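Local coordinates for protein 4-diphosphocytidyl-2C-methyl-D-erythritol synthase (Neisseria gonorrhoeae, PDB 1VGW) that probably catalyses the reaction of CTP with 2-C-methyl-D-erythritol 4-phosphate to form 4-CDP-2-C-methyl-D-erythritol and diphosphate in isoprenoid biosynthesis, at residues B[9-14]-B[39-44]; B[51-56]-B[72-77]; B[137-142]-B[203-208]; B[168-173]-B[189-194]. All blocks are in the same frame, centred on the assembly; numbering follows the deposited sequence.

From the N terminus, contact 1 comes first: 9-14 begins in strand 7-12, and helix 36-45 folds back onto it, closing a loop of 24 residues. Contact 2 follows in series, closing the 15-residue link that carries helix 63-70 between strands 52-56 and 75-77; as strand 52-56 also borders strand 7-12, contacts 1 and 2 share one part of the sheet and touch through L41 and V55. Across the fold, contact 3 opens at 137-142 and closes only at 203-208; contact 4, 168-173 with 189-194, opens and closes within that span. I137 packs on Q170 between them, F44 of contact 1 touches P169 of contact 4, and contacts 3 and 4 both reach the second subunit.

Contact 1: residues B[9-14]-B[39-44]; sequences ALIPAA and HVLGIF
A9 and I11 of strand 9-12 face F44, V40 and L41 of helix 39-44, whose axis runs nearly antiparallel to the strand (170°) and comes within 10.5 Å of it. The gap is uneven: the CA atoms of A9 and F44 are 7.3 Å apart, those of I11 and L41 8.9 Å. At the close end the small A9 side chain lets a wide ring lie against the strand. A9 CB sits over one face of the F44 ring, 4.1 Å from its centroid and 26° off the ring normal, a CH-pi contact. At the wider end the longer I11 spans the distance. Its chi2 of 172° places CD1 anti to CA, and this extended tip reaches V40 CG1 at 3.6 Å and L41 CD2 at 3.9 Å. The same methyl approaches F44 CE2 obliquely, at 4.2 Å, while V40 CG1 lies in the plane of the F44 ring at its edge. This is the interior of a beta-alpha-beta crossover: helix 36-45 links strand 7-12 to its parallel neighbour 52-56, in the parallel part of the main sheet. No hydrogen bond crosses the contact, so apolar side chains alone join the segments. L41 and F44 also pack on T53 of strand 52-56, and H110 meets the F44 ring edge-to-face.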
# COMPACT_ATOMS: atom_id res chain seq x y z
N ALA B 9 19.79 13.60 -9.37
CA ALA B 9 19.29 12.57 -8.43
C ALA B 9 20.18 12.42 -7.21
O ALA B 9 21.43 12.42 -7.35
CB ALA B 9 19.16 11.21 -9.10
N LEU B 10 19.58 12.40 -6.02
CA LEU B 10 20.42 12.22 -4.80
C LEU B 10 19.85 11.01 -4.02
O LEU B 10 18.65 10.91 -3.73
CB LEU B 10 20.48 13.46 -3.96
CG LEU B 10 21.12 13.51 -2.61
CD1 LEU B 10 22.64 13.33 -2.69
CD2 LEU B 10 20.86 14.82 -1.84
N ILE B 11 20.71 10.04 -3.75
CA ILE B 11 20.29 8.76 -3.12
C ILE B 11 21.06 8.52 -1.84
O ILE B 11 22.27 8.29 -1.85
CB ILE B 11 20.61 7.61 -4.13
CG1 ILE B 11 19.67 7.72 -5.35
CG2 ILE B 11 20.43 6.23 -3.47
CD1 ILE B 11 20.00 6.80 -6.48
N PRO B 12 20.44 8.79 -0.70
CA PRO B 12 21.06 8.59 0.61
C PRO B 12 21.09 7.08 0.92
O PRO B 12 20.02 6.49 1.06
CB PRO B 12 20.13 9.32 1.54
CG PRO B 12 18.79 9.27 0.90
CD PRO B 12 18.98 9.00 -0.56
N ALA B 13 22.27 6.49 0.91
CA ALA B 13 22.38 5.05 1.16
C ALA B 13 23.34 4.68 2.26
O ALA B 13 23.87 3.57 2.20
CB ALA B 13 22.80 4.35 -0.17
N ALA B 14 23.62 5.53 3.24
CA ALA B 14 24.55 5.23 4.32
C ALA B 14 23.89 4.36 5.41
O ALA B 14 24.35 4.43 6.56
CB ALA B 14 25.08 6.52 4.95
N HIS B 39 20.38 -1.62 -9.27
CA HIS B 39 19.12 -1.57 -9.99
C HIS B 39 18.57 -0.13 -9.97
O HIS B 39 17.99 0.30 -10.96
CB HIS B 39 18.07 -2.47 -9.36
CG HIS B 39 18.15 -3.89 -9.80
ND1 HIS B 39 17.78 -4.28 -11.07
CD2 HIS B 39 18.54 -5.01 -9.13
CE1 HIS B 39 17.94 -5.59 -11.17
NE2 HIS B 39 18.39 -6.05 -10.01
N VAL B 40 18.69 0.53 -8.81
CA VAL B 40 18.19 1.90 -8.68
C VAL B 40 19.01 2.89 -9.54
O VAL B 40 18.43 3.77 -10.17
CB VAL B 40 18.11 2.41 -7.24
CG1 VAL B 40 17.92 3.95 -7.24
CG2 VAL B 40 16.87 1.85 -6.54
N LEU B 41 20.32 2.73 -9.58
CA LEU B 41 21.16 3.63 -10.37
C LEU B 41 20.84 3.54 -11.85
O LEU B 41 20.84 4.56 -12.56
CB LEU B 41 22.64 3.35 -10.13
CG LEU B 41 23.13 3.66 -8.72
CD1 LEU B 41 24.59 3.27 -8.58
CD2 LEU B 41 22.94 5.15 -8.38
N GLY B 42 20.48 2.32 -12.25
CA GLY B 42 20.11 1.98 -13.59
C GLY B 42 18.93 2.76 -14.09
O GLY B 42 18.86 3.13 -15.28
N ILE B 43 17.96 3.04 -13.23
CA ILE B 43 16.77 3.79 -13.65
C ILE B 43 17.10 5.24 -13.96
O ILE B 43 16.55 5.81 -14.90
CB ILE B 43 15.70 3.70 -12.54
CG1 ILE B 43 15.27 2.21 -12.39
CG2 ILE B 43 14.49 4.56 -12.85
CD1 ILE B 43 14.51 2.02 -11.05
N PHE B 44 17.97 5.90 -13.21
CA PHE B 44 18.32 7.29 -13.44
C PHE B 44 19.35 7.49 -14.55
O PHE B 44 19.18 8.36 -15.42
CB PHE B 44 18.84 7.93 -12.13
CG PHE B 44 17.78 8.00 -11.07
CD1 PHE B 44 16.87 9.03 -11.00
CD2 PHE B 44 17.69 6.99 -10.11
CE1 PHE B 44 15.87 9.05 -10.05
CE2 PHE B 44 16.71 7.01 -9.14
CZ PHE B 44 15.80 8.05 -9.09

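Contact 2: residues B[51-56]-B[72-77]; sequences DLTVVV and PQVRVW
V54 and W77 form the tight part of this contact. V54 CG1, anti to the backbone N (chi1 -172°), lies over one face of the indole, offset toward the rim, 3.9 Å from the centroid of the six-membered ring and 17° off its normal. The same methyl is 3.4 Å from R75 O, wedged between ring and backbone. Between the backbones three hydrogen bonds set a parallel register: R75 N to T53 O, V55 N to R75 O and W77 N to V55 O, each 3.0 Å. V55 therefore uses both N-H and carbonyl on the neighbouring strand. The strands belong to a beta-alpha-beta unit in which helix 63-70 returns the chain, and cross at -23°, a twist of the sheet. On the other face V55 CG2 meets V74 CG1 at 3.9 Å, near L41 and E45 of helix 36-45. W77 is covered by L95 and makes a cation-pi contact with K94, both on helix 84-98. On the loose side, at the start of the pairing, L52 CD1 comes to the edge of the R75 guanidinium, 4.0 Å from NE, their side chains crossing at about a right angle; R75 and Q73 are exposed in the dimer.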
# COMPACT_ATOMS: atom_id res chain seq x y z
N ASP B 51 20.53 14.76 -15.34
CA ASP B 51 21.84 15.18 -15.79
C ASP B 51 22.97 14.65 -14.95
O ASP B 51 24.14 14.73 -15.34
CB ASP B 51 21.87 16.75 -15.74
CG ASP B 51 20.69 17.33 -16.49
OD1 ASP B 51 20.58 17.08 -17.72
OD2 ASP B 51 19.79 17.95 -15.87
N LEU B 52 22.69 14.19 -13.73
CA LEU B 52 23.71 13.69 -12.84
C LEU B 52 23.03 12.84 -11.74
O LEU B 52 21.82 13.01 -11.48
CB LEU B 52 24.46 14.86 -12.19
CG LEU B 52 25.59 14.57 -11.22
CD1 LEU B 52 26.89 14.23 -11.96
CD2 LEU B 52 25.87 15.70 -10.26
N THR B 53 23.81 11.93 -11.18
CA THR B 53 23.34 11.04 -10.12
C THR B 53 24.43 10.92 -9.06
O THR B 53 25.62 10.80 -9.36
CB THR B 53 22.95 9.67 -10.67
OG1 THR B 53 21.89 9.84 -11.61
CG2 THR B 53 22.58 8.67 -9.61
N VAL B 54 24.05 11.14 -7.80
CA VAL B 54 24.97 11.05 -6.69
C VAL B 54 24.41 10.08 -5.62
O VAL B 54 23.19 10.04 -5.48
CB VAL B 54 25.20 12.40 -6.00
CG1 VAL B 54 26.30 12.34 -4.97
CG2 VAL B 54 25.56 13.49 -7.05
N VAL B 55 25.28 9.30 -5.01
CA VAL B 55 24.95 8.33 -3.98
C VAL B 55 25.81 8.67 -2.75
O VAL B 55 27.00 8.90 -3.00
CB VAL B 55 25.32 6.87 -4.34
CG1 VAL B 55 24.78 5.95 -3.22
CG2 VAL B 55 24.73 6.45 -5.67
N VAL B 56 25.22 8.83 -1.59
CA VAL B 56 26.04 9.16 -0.42
C VAL B 56 26.07 7.95 0.53
O VAL B 56 25.01 7.49 0.98
CB VAL B 56 25.51 10.37 0.35
CG1 VAL B 56 26.37 10.60 1.59
CG2 VAL B 56 25.49 11.63 -0.50
N PRO B 72 30.72 4.65 -13.86
CA PRO B 72 31.79 5.63 -13.86
C PRO B 72 31.30 7.06 -13.78
O PRO B 72 31.90 7.90 -13.08
CB PRO B 72 32.61 5.29 -15.09
CG PRO B 72 31.67 4.59 -16.00
CD PRO B 72 30.73 3.83 -15.09
N GLN B 73 30.16 7.39 -14.37
CA GLN B 73 29.67 8.76 -14.25
C GLN B 73 28.94 9.06 -12.96
O GLN B 73 28.77 10.25 -12.61
CB GLN B 73 28.82 9.16 -15.47
CG GLN B 73 29.72 9.59 -16.63
CD GLN B 73 28.98 9.74 -17.92
OE1 GLN B 73 27.91 9.18 -18.13
NE2 GLN B 73 29.60 10.48 -18.85
N VAL B 74 28.48 8.06 -12.21
CA VAL B 74 27.82 8.32 -10.93
C VAL B 74 28.83 8.77 -9.89
O VAL B 74 29.97 8.33 -9.84
CB VAL B 74 27.12 7.02 -10.46
CG1 VAL B 74 26.67 7.10 -9.02
CG2 VAL B 74 25.99 6.70 -11.39
N ARG B 75 28.43 9.70 -9.01
CA ARG B 75 29.39 10.16 -7.99
C ARG B 75 29.14 9.49 -6.66
O ARG B 75 28.04 9.64 -6.11
CB ARG B 75 29.31 11.67 -7.88
CG ARG B 75 29.45 12.33 -9.27
CD ARG B 75 30.49 13.45 -9.12
NE ARG B 75 30.51 14.28 -10.35
CZ ARG B 75 31.53 15.09 -10.57
NH1 ARG B 75 32.50 15.16 -9.69
NH2 ARG B 75 31.55 15.84 -11.66
N VAL B 76 30.14 8.77 -6.14
CA VAL B 76 29.96 8.07 -4.88
C VAL B 76 30.64 8.85 -3.78
O VAL B 76 31.87 8.77 -3.67
CB VAL B 76 30.48 6.62 -5.00
CG1 VAL B 76 30.63 5.97 -3.63
CG2 VAL B 76 29.54 5.76 -5.84
N TRP B 77 29.89 9.59 -2.97
CA TRP B 77 30.53 10.38 -1.90
C TRP B 77 30.49 9.66 -0.56
O TRP B 77 29.49 9.01 -0.20
CB TRP B 77 29.82 11.74 -1.76
CG TRP B 77 30.04 12.67 -2.93
CD1 TRP B 77 31.00 12.55 -3.91
CD2 TRP B 77 29.31 13.88 -3.19
NE1 TRP B 77 30.89 13.60 -4.77
CE2 TRP B 77 29.88 14.44 -4.36
CE3 TRP B 77 28.27 14.55 -2.56
CZ2 TRP B 77 29.40 15.62 -4.94
CZ3 TRP B 77 27.79 15.71 -3.14
CH2 TRP B 77 28.35 16.25 -4.31

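Contact 3: residues B[137-142]-B[203-208]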
# COMPACT_ATOMS: atom_id res chain seq x y z
N ILE B 137 6.04 15.80 -5.08
CA ILE B 137 6.49 14.46 -4.78
C ILE B 137 5.60 13.44 -5.46
O ILE B 137 4.48 13.72 -5.85
CB ILE B 137 6.44 14.14 -3.27
CG1 ILE B 137 4.98 14.03 -2.79
CG2 ILE B 137 7.21 15.14 -2.42
CD1 ILE B 137 4.85 13.73 -1.31
N LEU B 138 6.14 12.21 -5.57
CA LEU B 138 5.25 11.14 -6.10
C LEU B 138 4.42 10.65 -4.89
O LEU B 138 4.89 10.73 -3.74
CB LEU B 138 6.02 9.97 -6.68
CG LEU B 138 6.76 10.16 -8.00
CD1 LEU B 138 7.43 8.87 -8.46
CD2 LEU B 138 5.84 10.68 -9.09
N ALA B 139 3.18 10.26 -5.17
CA ALA B 139 2.33 9.78 -4.03
C ALA B 139 1.10 9.09 -4.60
O ALA B 139 0.87 9.22 -5.83
CB ALA B 139 1.98 10.95 -3.15
N VAL B 140 0.43 8.27 -3.83
CA VAL B 140 -0.79 7.58 -4.24
C VAL B 140 -1.92 7.78 -3.22
O VAL B 140 -1.71 7.77 -2.00
CB VAL B 140 -0.59 6.05 -4.45
CG1 VAL B 140 0.50 5.78 -5.49
CG2 VAL B 140 -0.27 5.32 -3.16
N PRO B 141 -3.15 7.92 -3.67
CA PRO B 141 -4.26 8.13 -2.75
C PRO B 141 -4.47 6.95 -1.83
O PRO B 141 -4.19 5.82 -2.26
CB PRO B 141 -5.46 8.35 -3.66
CG PRO B 141 -4.90 8.68 -5.00
CD PRO B 141 -3.59 7.92 -5.07
N VAL B 142 -4.86 7.19 -0.58
CA VAL B 142 -5.14 6.10 0.37
C VAL B 142 -6.46 5.44 -0.02
O VAL B 142 -7.49 6.09 0.05
CB VAL B 142 -5.29 6.65 1.79
CG1 VAL B 142 -5.74 5.52 2.75
CG2 VAL B 142 -3.95 7.22 2.29
N PRO B 203 4.04 21.85 -1.62
CA PRO B 203 4.51 21.11 -2.81
C PRO B 203 3.39 20.44 -3.56
O PRO B 203 2.33 20.17 -2.98
CB PRO B 203 5.51 20.12 -2.27
CG PRO B 203 5.93 20.67 -0.96
CD PRO B 203 4.66 21.32 -0.39
N LEU B 204 3.54 20.24 -4.87
CA LEU B 204 2.49 19.55 -5.64
C LEU B 204 2.47 18.06 -5.27
O LEU B 204 3.49 17.50 -4.83
CB LEU B 204 2.71 19.67 -7.16
CG LEU B 204 2.93 21.01 -7.81
CD1 LEU B 204 3.36 20.85 -9.27
CD2 LEU B 204 1.66 21.85 -7.80
N LEU B 205 1.34 17.39 -5.50
CA LEU B 205 1.23 15.95 -5.35
C LEU B 205 1.08 15.36 -6.78
O LEU B 205 0.09 15.68 -7.45
CB LEU B 205 0.04 15.47 -4.52
CG LEU B 205 0.14 15.62 -3.01
CD1 LEU B 205 -1.25 15.72 -2.39
CD2 LEU B 205 0.94 14.52 -2.35
N ILE B 206 2.05 14.56 -7.19
CA ILE B 206 2.05 13.91 -8.52
C ILE B 206 1.85 12.39 -8.35
O ILE B 206 2.35 11.72 -7.43
CB ILE B 206 3.35 14.22 -9.24
CG1 ILE B 206 3.37 15.75 -9.62
CG2 ILE B 206 3.63 13.40 -10.46
CD1 ILE B 206 4.48 16.43 -8.81
N GLN B 207 1.00 11.82 -9.17
CA GLN B 207 0.64 10.42 -9.14
C GLN B 207 1.83 9.51 -9.29
O GLN B 207 2.58 9.59 -10.26
CB GLN B 207 -0.40 10.11 -10.22
CG GLN B 207 -0.81 8.68 -10.32
CD GLN B 207 -1.53 8.06 -9.14
OE1 GLN B 207 -2.28 8.68 -8.35
NE2 GLN B 207 -1.33 6.74 -9.03
N GLY B 208 2.02 8.61 -8.30
CA GLY B 208 3.13 7.67 -8.35
C GLY B 208 2.70 6.36 -9.01
O GLY B 208 2.17 6.36 -10.12
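I137 and L205 pair in a parallel bridge and send their side chains to one face of the sheet, lying side by side and pointing the same way. I137 has CG1 in the crowded position between its backbone N and carbonyl carbon (chi1 70°), which brings that carbon to 4.1 Å from L205 CD2. The same leucine methyl is 3.8 Å from A139 CB, so one branch of L205 serves two residues of strand 137-141. On the other face I206 CG2, anti to its backbone N, meets L138 CD2 at 3.8 Å, the two side chains crossing obliquely; I206 CB lies against I137 O, and L138 CB also approaches G208 CA. Farther along, Q207 has CG anti to its backbone N, and a chi2 of 64° bends CD back toward strand 137-141. The amide then meets that strand by both ends: OE1 lies 3.6 Å from P141 CD, and NE2 packs near V140 CG1. The backbone ladder runs from I137 N to L204 O (3.1 Å), I206 N to I137 O (2.9 Å), A139 N to I206 O (2.8 Å) and G208 N to A139 O (2.8 Å). It holds although the short strand axes diverge by 66°, a strong local twist. Strand 204-207 extends the mixed sheet beside strand 136-141, which is also paired antiparallel with strands 163-167 and 169-173. L125 of helix 119-129 covers L138 and I206, and R124 binds Q207 O. Against the opposite face, I154 and A149 from the hairpin of the second subunit pack on I137 and L205.

Contact 4: residues B[168-173]-B[189-194]; sequences TPQLFQ and ITDEAS
NE2 of Q170 is held by two acceptors, D191 OD1 at 3.1 Å and, from just before its own strand, the backbone O of Q167. The amide N-H meets D191 OD1 from above the carboxylate, 43° out of its plane, with the two side chains crossing at about a right angle. The other end of the same amide addresses the helix start: A193 N donates to Q170 OE1 at 3.1 Å and 164°. Q170 thus grips the N-cap residue with its donor and the first turn with its acceptor, and the helix N terminus probably polarises the amide oxygen. The chi1 of D191, 62°, sets CG between the backbone N and carbonyl carbon, and D191 OD2 accepts from S194 N at 3.0 Å in the capping bond. OD2 also forms a salt bridge with K147 of the second subunit, tying the cap to the dimer interface. Beside the polar clamp, F172 CZ packs obliquely on A193 CA at 3.8 Å, and F172 CE1 lies 4.1 Å from E192 CB. E192 OE1 forms a salt bridge with R84, while E192 OE2 lies 3.4 Å from Q170 OE1, two acceptors without a bond; R84 probably offsets the charge there. Strand 169-173, entered through a cis peptide before P169, runs antiparallel to both 106-109 and 136-141; I137 packs on Q170 and A193, while P169 and L171 meet helix 119-129.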
# COMPACT_ATOMS: atom_id res chain seq x y z
N THR B 168 8.79 8.30 -3.14
CA THR B 168 9.95 9.07 -3.55
C THR B 168 10.08 8.83 -5.05
O THR B 168 9.42 7.87 -5.54
CB THR B 168 11.21 8.74 -2.79
OG1 THR B 168 11.70 7.47 -3.21
CG2 THR B 168 11.04 8.72 -1.26
N PRO B 169 10.79 9.64 -5.81
CA PRO B 169 11.58 10.76 -5.36
C PRO B 169 10.76 11.96 -4.96
O PRO B 169 9.55 12.00 -5.26
CB PRO B 169 12.46 11.11 -6.59
CG PRO B 169 12.29 9.97 -7.54
CD PRO B 169 10.85 9.52 -7.31
N GLN B 170 11.33 12.82 -4.16
CA GLN B 170 10.76 14.10 -3.71
C GLN B 170 11.69 15.18 -4.33
O GLN B 170 12.88 15.17 -4.01
CB GLN B 170 10.79 14.22 -2.16
CG GLN B 170 10.01 13.02 -1.57
CD GLN B 170 9.35 13.24 -0.24
OE1 GLN B 170 9.69 14.05 0.60
NE2 GLN B 170 8.32 12.40 0.07
N LEU B 171 11.12 16.00 -5.20
CA LEU B 171 11.89 16.98 -5.99
C LEU B 171 11.79 18.41 -5.55
O LEU B 171 10.70 19.02 -5.67
CB LEU B 171 11.48 16.78 -7.43
CG LEU B 171 11.41 17.75 -8.54
CD1 LEU B 171 11.96 19.15 -8.33
CD2 LEU B 171 11.91 17.17 -9.85
N PHE B 172 12.89 19.02 -5.09
CA PHE B 172 12.97 20.40 -4.70
C PHE B 172 14.21 21.14 -5.22
O PHE B 172 15.27 20.52 -5.48
CB PHE B 172 12.93 20.54 -3.15
CG PHE B 172 11.64 19.98 -2.59
CD1 PHE B 172 11.67 18.74 -1.91
CD2 PHE B 172 10.42 20.57 -2.83
CE1 PHE B 172 10.47 18.20 -1.49
CE2 PHE B 172 9.23 20.05 -2.38
CZ PHE B 172 9.27 18.81 -1.69
N GLN B 173 14.11 22.45 -5.37
CA GLN B 173 15.21 23.33 -5.76
C GLN B 173 16.31 23.17 -4.68
O GLN B 173 15.96 23.17 -3.49
CB GLN B 173 14.77 24.82 -5.73
CG GLN B 173 13.91 25.24 -6.92
CD GLN B 173 13.53 26.72 -6.80
OE1 GLN B 173 14.37 27.61 -7.02
NE2 GLN B 173 12.31 26.96 -6.32
N ILE B 189 9.97 16.84 11.99
CA ILE B 189 9.59 16.56 10.62
C ILE B 189 9.84 15.11 10.21
O ILE B 189 10.57 14.38 10.91
CB ILE B 189 10.42 17.43 9.64
CG1 ILE B 189 11.89 16.99 9.70
CG2 ILE B 189 10.31 18.91 9.94
CD1 ILE B 189 12.49 16.76 8.33
N THR B 190 9.30 14.68 9.07
CA THR B 190 9.52 13.32 8.59
C THR B 190 10.19 13.29 7.22
O THR B 190 11.41 13.11 7.18
CB THR B 190 8.24 12.49 8.55
OG1 THR B 190 7.19 13.31 7.99
CG2 THR B 190 7.83 12.04 9.96
N ASP B 191 9.47 13.39 6.11
CA ASP B 191 10.05 13.39 4.78
C ASP B 191 10.54 14.79 4.34
O ASP B 191 10.45 15.74 5.13
CB ASP B 191 9.08 12.80 3.75
CG ASP B 191 7.80 13.51 3.54
OD1 ASP B 191 6.89 13.12 2.77
OD2 ASP B 191 7.55 14.54 4.18
N GLU B 192 11.15 14.89 3.13
CA GLU B 192 11.64 16.20 2.69
C GLU B 192 10.48 17.19 2.52
O GLU B 192 10.65 18.33 2.97
CB GLU B 192 12.54 16.21 1.47
CG GLU B 192 13.91 15.58 1.62
CD GLU B 192 13.85 14.05 1.82
OE1 GLU B 192 14.76 13.49 2.48
OE2 GLU B 192 12.93 13.36 1.34
N ALA B 193 9.37 16.81 1.96
CA ALA B 193 8.22 17.66 1.80
C ALA B 193 7.80 18.31 3.10
O ALA B 193 7.55 19.52 3.16
CB ALA B 193 7.05 16.93 1.15
N SER B 194 7.74 17.57 4.21
CA SER B 194 7.30 18.15 5.47
C SER B 194 8.23 19.24 5.96
O SER B 194 7.80 20.08 6.76
CB SER B 194 7.03 17.07 6.53
OG SER B 194 8.22 16.70 7.21